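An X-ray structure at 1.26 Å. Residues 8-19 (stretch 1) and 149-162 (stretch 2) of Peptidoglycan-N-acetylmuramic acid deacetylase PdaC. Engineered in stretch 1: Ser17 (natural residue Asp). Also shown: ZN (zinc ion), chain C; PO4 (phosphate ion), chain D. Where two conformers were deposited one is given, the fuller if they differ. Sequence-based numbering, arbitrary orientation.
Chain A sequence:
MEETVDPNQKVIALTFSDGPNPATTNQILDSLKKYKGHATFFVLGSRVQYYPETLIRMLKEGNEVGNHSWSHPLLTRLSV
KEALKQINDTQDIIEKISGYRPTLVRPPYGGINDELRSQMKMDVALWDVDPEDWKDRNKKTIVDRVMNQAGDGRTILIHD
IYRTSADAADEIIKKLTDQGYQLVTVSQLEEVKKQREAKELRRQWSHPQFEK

Stretch 1 8-19: NQKVIALTFSDG
Stretch 2, residues 149-162: QAGDGRTILIHDIY

Two parallel β-strands lie side by side in one sheet, joined by a backbone hydrogen-bond ladder that leads from a turn tied down by Asp152 to a zinc and phosphate site. The strand through Ala13-Phe16 pairs with the strand through Thr155-Ile158 in the register Ala13-Thr155, Leu14-Ile156, Thr15-Leu157 and Phe16-Ile158 (CA-CA 4.6-5.2 Å), their directions 33° apart; phi/psi stays extended, and 967 Å² is buried.

Odd residues of stretch 1 carry the ladder: Ala13 N donates to Arg154 O (3.0 Å), Ile156 N to Ala13 O (2.9 Å), Thr15 N to Ile156 O (2.9 Å), Ile158 N to Thr15 O (3.0 Å), Ser17 N to Ile158 O (3.0 Å). Thr15 (chi1 p) adds OG1 to Ile156 O at 2.7 Å.

At the start, a type II turn runs from Gly151 to Arg154, with Gly153 at phi/psi 79/0, a conformation favouring glycine. Gly153 N donates to Val11 O (2.8 Å), while Asp152 (chi1 t) swings its carboxylate inward so that OD1 accepts from Val11 N (2.9 Å).

Leu14, Phe16, Ile156 and Ile158 share one face, where apolar side chains, aliphatic and aromatic, pack in buried space: Ile156 CD1 (chi1 m, chi2 t) meets Leu14 CD2 (m, t) at 3.2 Å and Ile12 CD1 (t, t) at 3.5 Å, and Phe16 CE1 (chi1 m, chi2 -82°) lies 3.7 Å from Ile158 CB.

Thr15 and Leu157 face the other way, as does engineered Ser17 (chi1 m), whose OG lies 3.5 Å from Leu157 CD1.

Toward the C-terminal end of the pairing, Asp160 N donates to Ser17 O (3.2 Å). A water lies 2.8 Å from Phe16 O and 2.7 Å from Asp160 OD1 and accepts from Gly19 N (3.1 Å). Asp18 (phi/psi 105/-8, chi1 m) binds zinc through OD1 (1.9 Å); His159 (chi1 m, chi2 86°) donates NE2 to phosphate O2 (2.7 Å), and phosphate O3 reaches zinc (1.9 Å).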

ATOM      1  N   ASN A   8       3.700  20.625   5.200  1.00 14.49           N
ATOM      2  CA  ASN A   8       3.950  21.158   6.528  1.00 16.60           C
ATOM      3  C   ASN A   8       2.997  20.599   7.576  1.00 20.86           C
ATOM      4  O   ASN A   8       3.098  20.961   8.756  1.00 25.98           O
ATOM      5  CB  ASN A   8       3.896  22.690   6.495  1.00 21.91           C
ATOM      6  CG  ASN A   8       5.064  23.282   5.726  1.00 22.63           C
ATOM      7  OD1 ASN A   8       6.196  22.827   5.864  1.00 27.19           O
ATOM      8  ND2 ASN A   8       4.787  24.265   4.892  1.00 34.39           N
ATOM      9  N   GLN A   9       2.081  19.725   7.176  1.00 15.87           N
ATOM     10  CA  GLN A   9       1.190  19.056   8.104  1.00 15.63           C
ATOM     11  C   GLN A   9       1.528  17.571   8.113  1.00 13.89           C
ATOM     12  O   GLN A   9       2.283  17.073   7.272  1.00 13.71           O
ATOM     13  CB  GLN A   9      -0.269  19.281   7.707  1.00 18.59           C
ATOM     14  N   LYS A  10       0.959  16.857   9.079  1.00 14.27           N
ATOM     15  CA  LYS A  10       1.275  15.447   9.240  1.00 12.50           C
ATOM     16  C   LYS A  10       0.783  14.637   8.051  1.00 12.07           C
ATOM     17  O   LYS A  10      -0.295  14.878   7.514  1.00 11.95           O
ATOM     18  CB  LYS A  10       0.613  14.887  10.501  1.00 14.30           C
ATOM     19  CG  LYS A  10       1.251  15.383  11.788  1.00 17.56           C
ATOM     20  CD  LYS A  10       0.778  14.602  13.000  1.00 19.90           C
ATOM     21  CE  LYS A  10      -0.714  14.658  13.175  1.00 21.09           C
ATOM     22  NZ  LYS A  10      -1.199  16.043  13.400  1.00 25.22           N
ATOM     23  N   VAL A  11       1.569  13.634   7.679  1.00 10.43           N
ATOM     24  CA  VAL A  11       1.197  12.696   6.630  1.00 10.63           C
ATOM     25  C   VAL A  11       1.456  11.284   7.122  1.00  9.78           C
ATOM     26  O   VAL A  11       2.334  11.040   7.953  1.00 10.69           O
ATOM     27  CB  VAL A  11       1.973  12.955   5.318  1.00 11.99           C
ATOM     28  CG1 VAL A  11       1.657  14.338   4.759  1.00 13.54           C
ATOM     29  CG2 VAL A  11       3.472  12.776   5.529  1.00 13.00           C
ATOM     30  N   ILE A  12       0.688  10.343   6.591  1.00  9.60           N
ATOM     31  CA  ILE A  12       0.907   8.933   6.864  1.00  9.14           C
ATOM     32  C   ILE A  12       0.410   8.153   5.660  1.00  9.32           C
ATOM     33  O   ILE A  12      -0.543   8.557   4.987  1.00 10.50           O
ATOM     34  CB  ILE A  12       0.203   8.534   8.184  1.00 11.00           C
ATOM     35  CG1 ILE A  12       0.698   7.186   8.713  1.00 13.28           C
ATOM     36  CG2 ILE A  12      -1.315   8.552   8.031  1.00 11.27           C
ATOM     37  CD1 ILE A  12       0.430   7.010  10.205  1.00 13.37           C
ATOM     38  N   ALA A  13       1.064   7.029   5.383  1.00  9.63           N
ATOM     39  CA  ALA A  13       0.709   6.156   4.259  1.00  8.94           C
ATOM     40  C   ALA A  13       0.150   4.846   4.798  1.00  9.01           C
ATOM     41  O   ALA A  13       0.900   3.980   5.260  1.00 10.28           O
ATOM     42  CB  ALA A  13       1.917   5.908   3.369  1.00  9.99           C
ATOM     43  N   LEU A  14      -1.162   4.686   4.716  1.00  8.96           N
ATOM     44  CA  LEU A  14      -1.779   3.397   4.984  1.00  8.52           C
ATOM     45  C   LEU A  14      -1.691   2.548   3.736  1.00  8.98           C
ATOM     46  O   LEU A  14      -2.067   2.989   2.645  1.00  9.84           O
ATOM     47  CB  LEU A  14      -3.244   3.571   5.372  1.00 11.20           C
ATOM     48  CG  LEU A  14      -3.527   4.390   6.594  1.00 14.40           C
ATOM     49  CD1 LEU A  14      -5.014   4.456   6.839  1.00 15.90           C
ATOM     50  CD2 LEU A  14      -2.836   3.782   7.773  1.00 19.92           C
ATOM     51  N   THR A  15      -1.206   1.330   3.884  1.00  9.09           N
ATOM     52  CA  THR A  15      -1.036   0.446   2.746  1.00  8.70           C
ATOM     53  C   THR A  15      -1.644  -0.909   3.049  1.00  8.98           C
ATOM     54  O   THR A  15      -1.681  -1.366   4.211  1.00  9.63           O
ATOM     55  CB  THR A  15       0.436   0.289   2.332  1.00  9.54           C
ATOM     56  OG1 THR A  15       1.149  -0.541   3.259  1.00  9.55           O
ATOM     57  CG2 THR A  15       1.108   1.646   2.197  1.00  9.79           C
ATOM     58  N   PHE A  16      -2.160  -1.537   1.995  1.00  8.77           N
ATOM     59  CA  PHE A  16      -2.947  -2.754   2.109  1.00  8.82           C
ATOM     60  C   PHE A  16      -2.439  -3.791   1.130  1.00 11.19           C
ATOM     61  O   PHE A  16      -2.476  -3.553  -0.081  1.00 15.72           O
ATOM     62  CB  PHE A  16      -4.419  -2.473   1.825  1.00 10.21           C
ATOM     63  CG  PHE A  16      -5.020  -1.520   2.797  1.00  9.78           C
ATOM     64  CD1 PHE A  16      -5.446  -1.980   4.020  1.00 10.18           C
ATOM     65  CD2 PHE A  16      -5.149  -0.180   2.509  1.00 10.49           C
ATOM     66  CE1 PHE A  16      -5.975  -1.137   4.943  1.00 11.34           C
ATOM     67  CE2 PHE A  16      -5.672   0.696   3.432  1.00  9.93           C
ATOM     68  CZ  PHE A  16      -6.091   0.216   4.664  1.00 11.24           C
ATOM     69  N   SER A  17      -2.042  -4.950   1.630  1.00  8.29           N
ATOM     70  CA  SER A  17      -1.545  -6.035   0.797  1.00  8.84           C
ATOM     71  C   SER A  17      -2.519  -7.196   0.777  1.00  8.51           C
ATOM     72  O   SER A  17      -3.145  -7.509   1.786  1.00 10.05           O
ATOM     73  CB  SER A  17      -0.237  -6.569   1.372  1.00  9.20           C
ATOM     74  OG  SER A  17       0.802  -5.624   1.217  1.00  9.28           O
ATOM     75  N   ASP A  18      -2.597  -7.862  -0.375  1.00  8.93           N
ATOM     76  CA  ASP A  18      -3.141  -9.214  -0.573  1.00  9.15           C
ATOM     77  C   ASP A  18      -4.509  -9.246  -1.223  1.00  9.83           C
ATOM     78  O   ASP A  18      -4.972 -10.326  -1.594  1.00 11.43           O
ATOM     79  CB  ASP A  18      -3.184 -10.080   0.693  1.00  9.76           C
ATOM     80  CG  ASP A  18      -1.833 -10.384   1.239  1.00 10.27           C
ATOM     81  OD1 ASP A  18      -0.843 -10.174   0.537  1.00  9.97           O
ATOM     82  OD2 ASP A  18      -1.774 -10.789   2.431  1.00 11.81           O
ATOM     83  N   GLY A  19      -5.140  -8.101  -1.401  1.00  9.61           N
ATOM     84  CA  GLY A  19      -6.420  -8.033  -2.091  1.00  9.63           C
ATOM     85  C   GLY A  19      -6.209  -7.965  -3.600  1.00  8.84           C
ATOM     86  O   GLY A  19      -5.096  -8.138  -4.099  1.00  9.84           O
ATOM     87  N   GLN A 149       2.039   3.047  17.311  1.00 11.77           N
ATOM     88  CA  GLN A 149       3.236   3.222  16.498  1.00 12.00           C
ATOM     89  C   GLN A 149       3.089   4.284  15.416  1.00 11.35           C
ATOM     90  O   GLN A 149       4.089   4.638  14.776  1.00 12.84           O
ATOM     91  CB  GLN A 149       3.610   1.885  15.852  1.00 12.94           C
ATOM     92  CG  GLN A 149       4.022   0.826  16.860  1.00 14.99           C
ATOM     93  CD  GLN A 149       4.188  -0.542  16.228  1.00 24.40           C
ATOM     94  OE1 GLN A 149       5.011  -0.736  15.336  1.00 31.97           O
ATOM     95  NE2 GLN A 149       3.394  -1.506  16.694  1.00 31.86           N
ATOM     96  N   ALA A 150       1.886   4.775  15.175  1.00 11.78           N
ATOM     97  CA  ALA A 150       1.678   5.730  14.098  1.00 11.88           C
ATOM     98  C   ALA A 150       2.459   7.007  14.376  1.00 12.88           C
ATOM     99  O   ALA A 150       2.640   7.425  15.522  1.00 13.39           O
ATOM    100  CB  ALA A 150       0.193   6.054  13.972  1.00 15.13           C
ATOM    101  N   GLY A 151       2.928   7.632  13.301  1.00 11.40           N
ATOM    102  CA  GLY A 151       3.586   8.919  13.394  1.00 11.17           C
ATOM    103  C   GLY A 151       3.750   9.480  12.006  1.00 10.00           C
ATOM    104  O   GLY A 151       3.581   8.775  11.016  1.00 10.01           O
ATOM    105  N   ASP A 152       4.044  10.775  11.954  1.00 10.41           N
ATOM    106  CA  ASP A 152       4.271  11.441  10.687  1.00 10.68           C
ATOM    107  C   ASP A 152       5.318  10.700   9.870  1.00 10.73           C
ATOM    108  O   ASP A 152       6.354  10.265  10.387  1.00 11.67           O
ATOM    109  CB  ASP A 152       4.759  12.857  10.946  1.00 12.21           C
ATOM    110  CG  ASP A 152       5.117  13.578   9.669  1.00 12.71           C
ATOM    111  OD1 ASP A 152       4.204  13.916   8.896  1.00 12.14           O
ATOM    112  OD2 ASP A 152       6.338  13.776   9.453  1.00 16.57           O
ATOM    113  N   GLY A 153       5.025  10.580   8.575  1.00 10.83           N
ATOM    114  CA  GLY A 153       5.931  10.018   7.610  1.00 10.67           C
ATOM    115  C   GLY A 153       6.005   8.512   7.583  1.00 10.37           C
ATOM    116  O   GLY A 153       6.763   7.968   6.780  1.00 11.36           O
ATOM    117  N   ARG A 154       5.253   7.808   8.413  1.00 10.13           N
ATOM    118  CA  ARG A 154       5.358   6.363   8.491  0.62 10.21           C
ATOM    119  C   ARG A 154       4.434   5.690   7.484  1.00  9.40           C
ATOM    120  O   ARG A 154       3.456   6.276   7.004  1.00 10.02           O
ATOM    121  CB  ARG A 154       5.056   5.873   9.907  0.62  9.11           C
ATOM    122  CG  ARG A 154       6.077   6.398  10.893  0.62 10.68           C
ATOM    123  CD  ARG A 154       5.949   5.749  12.249  0.62 10.35           C
ATOM    124  NE  ARG A 154       7.089   6.126  13.057  0.62 11.91           N
ATOM    125  CZ  ARG A 154       7.043   6.630  14.280  0.62 12.62           C
ATOM    126  NH1 ARG A 154       8.192   6.939  14.843  0.62 11.31           N
ATOM    127  NH2 ARG A 154       5.898   6.823  14.925  0.62 14.57           N
ATOM    128  N   THR A 155       4.767   4.446   7.178  1.00  9.35           N
ATOM    129  CA  THR A 155       4.013   3.587   6.277  1.00  9.14           C
ATOM    130  C   THR A 155       3.531   2.376   7.062  1.00  9.17           C
ATOM    131  O   THR A 155       4.345   1.652   7.655  1.00 10.36           O
ATOM    132  CB  THR A 155       4.899   3.168   5.106  1.00 10.31           C
ATOM    133  OG1 THR A 155       5.312   4.346   4.411  1.00 10.75           O
ATOM    134  CG2 THR A 155       4.161   2.261   4.138  1.00 10.97           C
ATOM    135  N   ILE A 156       2.218   2.157   7.058  1.00  8.55           N
ATOM    136  CA  ILE A 156       1.565   1.100   7.829  0.57  8.74           C
ATOM    137  C   ILE A 156       1.177  -0.023   6.885  1.00  9.56           C
ATOM    138  O   ILE A 156       0.651   0.231   5.796  1.00  9.87           O
ATOM    139  CB  ILE A 156       0.310   1.646   8.539  0.57  9.30           C
ATOM    140  CG1 ILE A 156       0.690   2.733   9.548  0.57 11.25           C
ATOM    141  CG2 ILE A 156      -0.445   0.529   9.233  0.57 12.13           C
ATOM    142  CD1 ILE A 156      -0.466   3.614   9.980  0.57 11.65           C
ATOM    143  N   LEU A 157       1.386  -1.270   7.316  1.00  8.60           N
ATOM    144  CA  LEU A 157       0.960  -2.467   6.580  1.00  8.63           C
ATOM    145  C   LEU A 157      -0.248  -3.115   7.240  1.00  8.94           C
ATOM    146  O   LEU A 157      -0.176  -3.536   8.399  1.00 10.55           O
ATOM    147  CB  LEU A 157       2.104  -3.473   6.517  1.00  9.54           C
ATOM    148  CG  LEU A 157       1.783  -4.886   6.018  1.00  9.38           C
ATOM    149  CD1 LEU A 157       1.236  -4.829   4.597  1.00  9.43           C
ATOM    150  CD2 LEU A 157       3.007  -5.787   6.121  1.00 10.41           C
ATOM    151  N   ILE A 158      -1.342  -3.237   6.490  1.00  8.99           N
ATOM    152  CA  ILE A 158      -2.512  -4.027   6.863  1.00  8.85           C
ATOM    153  C   ILE A 158      -2.796  -4.972   5.701  1.00  8.32           C
ATOM    154  O   ILE A 158      -2.535  -4.634   4.538  1.00  9.06           O
ATOM    155  CB  ILE A 158      -3.714  -3.085   7.119  1.00  9.49           C
ATOM    156  CG1 ILE A 158      -3.413  -2.177   8.318  1.00 11.36           C
ATOM    157  CG2 ILE A 158      -5.018  -3.862   7.302  1.00 10.89           C
ATOM    158  CD1 ILE A 158      -4.388  -1.058   8.533  1.00 21.74           C
ATOM    159  N   HIS A 159      -3.308  -6.163   5.986  1.00  9.04           N
ATOM    160  CA  HIS A 159      -3.651  -7.113   4.926  1.00  8.65           C
ATOM    161  C   HIS A 159      -5.160  -7.088   4.723  1.00  9.52           C
ATOM    162  O   HIS A 159      -5.909  -7.489   5.614  1.00 11.09           O
ATOM    163  CB  HIS A 159      -3.121  -8.502   5.290  1.00  9.37           C
ATOM    164  CG  HIS A 159      -1.635  -8.511   5.494  1.00  9.17           C
ATOM    165  ND1 HIS A 159      -1.040  -8.200   6.701  1.00 10.06           N
ATOM    166  CD2 HIS A 159      -0.612  -8.707   4.624  1.00 10.39           C
ATOM    167  CE1 HIS A 159       0.276  -8.237   6.572  1.00 10.03           C
ATOM    168  NE2 HIS A 159       0.561  -8.541   5.319  1.00 10.53           N
ATOM    169  N   ASP A 160      -5.625  -6.612   3.556  1.00 10.59           N
ATOM    170  CA  ASP A 160      -7.054  -6.304   3.355  1.00 11.21           C
ATOM    171  C   ASP A 160      -7.868  -7.509   2.929  1.00 12.80           C
ATOM    172  O   ASP A 160      -8.755  -7.379   2.081  1.00 16.56           O
ATOM    173  CB  ASP A 160      -7.291  -5.116   2.400  1.00 12.50           C
ATOM    174  CG  ASP A 160      -6.763  -5.340   0.987  1.00 14.32           C
ATOM    175  OD1 ASP A 160      -5.600  -5.744   0.848  1.00 13.16           O
ATOM    176  OD2 ASP A 160      -7.526  -5.052   0.011  1.00 13.83           O
ATOM    177  N   ILE A 161      -7.606  -8.675   3.514  1.00 11.90           N
ATOM    178  CA  ILE A 161      -8.329  -9.901   3.212  1.00 12.56           C
ATOM    179  C   ILE A 161      -9.033 -10.488   4.429  1.00 14.20           C
ATOM    180  O   ILE A 161      -9.672 -11.537   4.310  1.00 16.07           O
ATOM    181  CB  ILE A 161      -7.395 -10.942   2.562  1.00 13.56           C
ATOM    182  CG1 ILE A 161      -6.214 -11.273   3.471  1.00 13.76           C
ATOM    183  CG2 ILE A 161      -6.913 -10.405   1.217  1.00 15.33           C
ATOM    184  CD1 ILE A 161      -5.437 -12.498   3.017  1.00 15.11           C
ATOM    185  N   TYR A 162      -8.912  -9.870   5.597  1.00 12.68           N
ATOM    186  CA  TYR A 162      -9.508 -10.378   6.824  1.00 14.32           C
ATOM    187  C   TYR A 162     -10.558  -9.405   7.343  1.00 11.80           C
ATOM    188  O   TYR A 162     -10.343  -8.188   7.343  1.00 12.41           O
ATOM    189  CB  TYR A 162      -8.450 -10.569   7.908  1.00 13.80           C
ATOM    190  CG  TYR A 162      -7.289 -11.441   7.479  1.00 12.80           C
ATOM    191  CD1 TYR A 162      -7.483 -12.769   7.133  1.00 14.80           C
ATOM    192  CD2 TYR A 162      -5.999 -10.931   7.424  1.00 13.22           C
ATOM    193  CE1 TYR A 162      -6.409 -13.571   6.750  1.00 17.41           C
ATOM    194  CE2 TYR A 162      -4.927 -11.727   7.040  1.00 14.46           C
ATOM    195  CZ  TYR A 162      -5.142 -13.040   6.702  1.00 15.08           C
ATOM    196  OH  TYR A 162      -4.069 -13.810   6.320  1.00 17.45           O
TER
HETATM  197 ZN    ZN C 501       1.057 -10.362   0.942  1.00 10.15          ZN
HETATM  198  P   PO4 D 502       2.899 -10.021   3.294  1.00  9.56           P
HETATM  199  O1  PO4 D 502       3.071 -11.291   4.170  1.00 10.79           O
HETATM  200  O2  PO4 D 502       3.003  -8.819   4.216  1.00 10.13           O
HETATM  201  O3  PO4 D 502       1.506 -10.056   2.760  1.00  9.92           O
HETATM  202  O4  PO4 D 502       3.913 -10.048   2.194  1.00 10.33           O
HETATM  203  O   HOH W   1      -4.384  -5.093  -1.442  1.00 14.92           O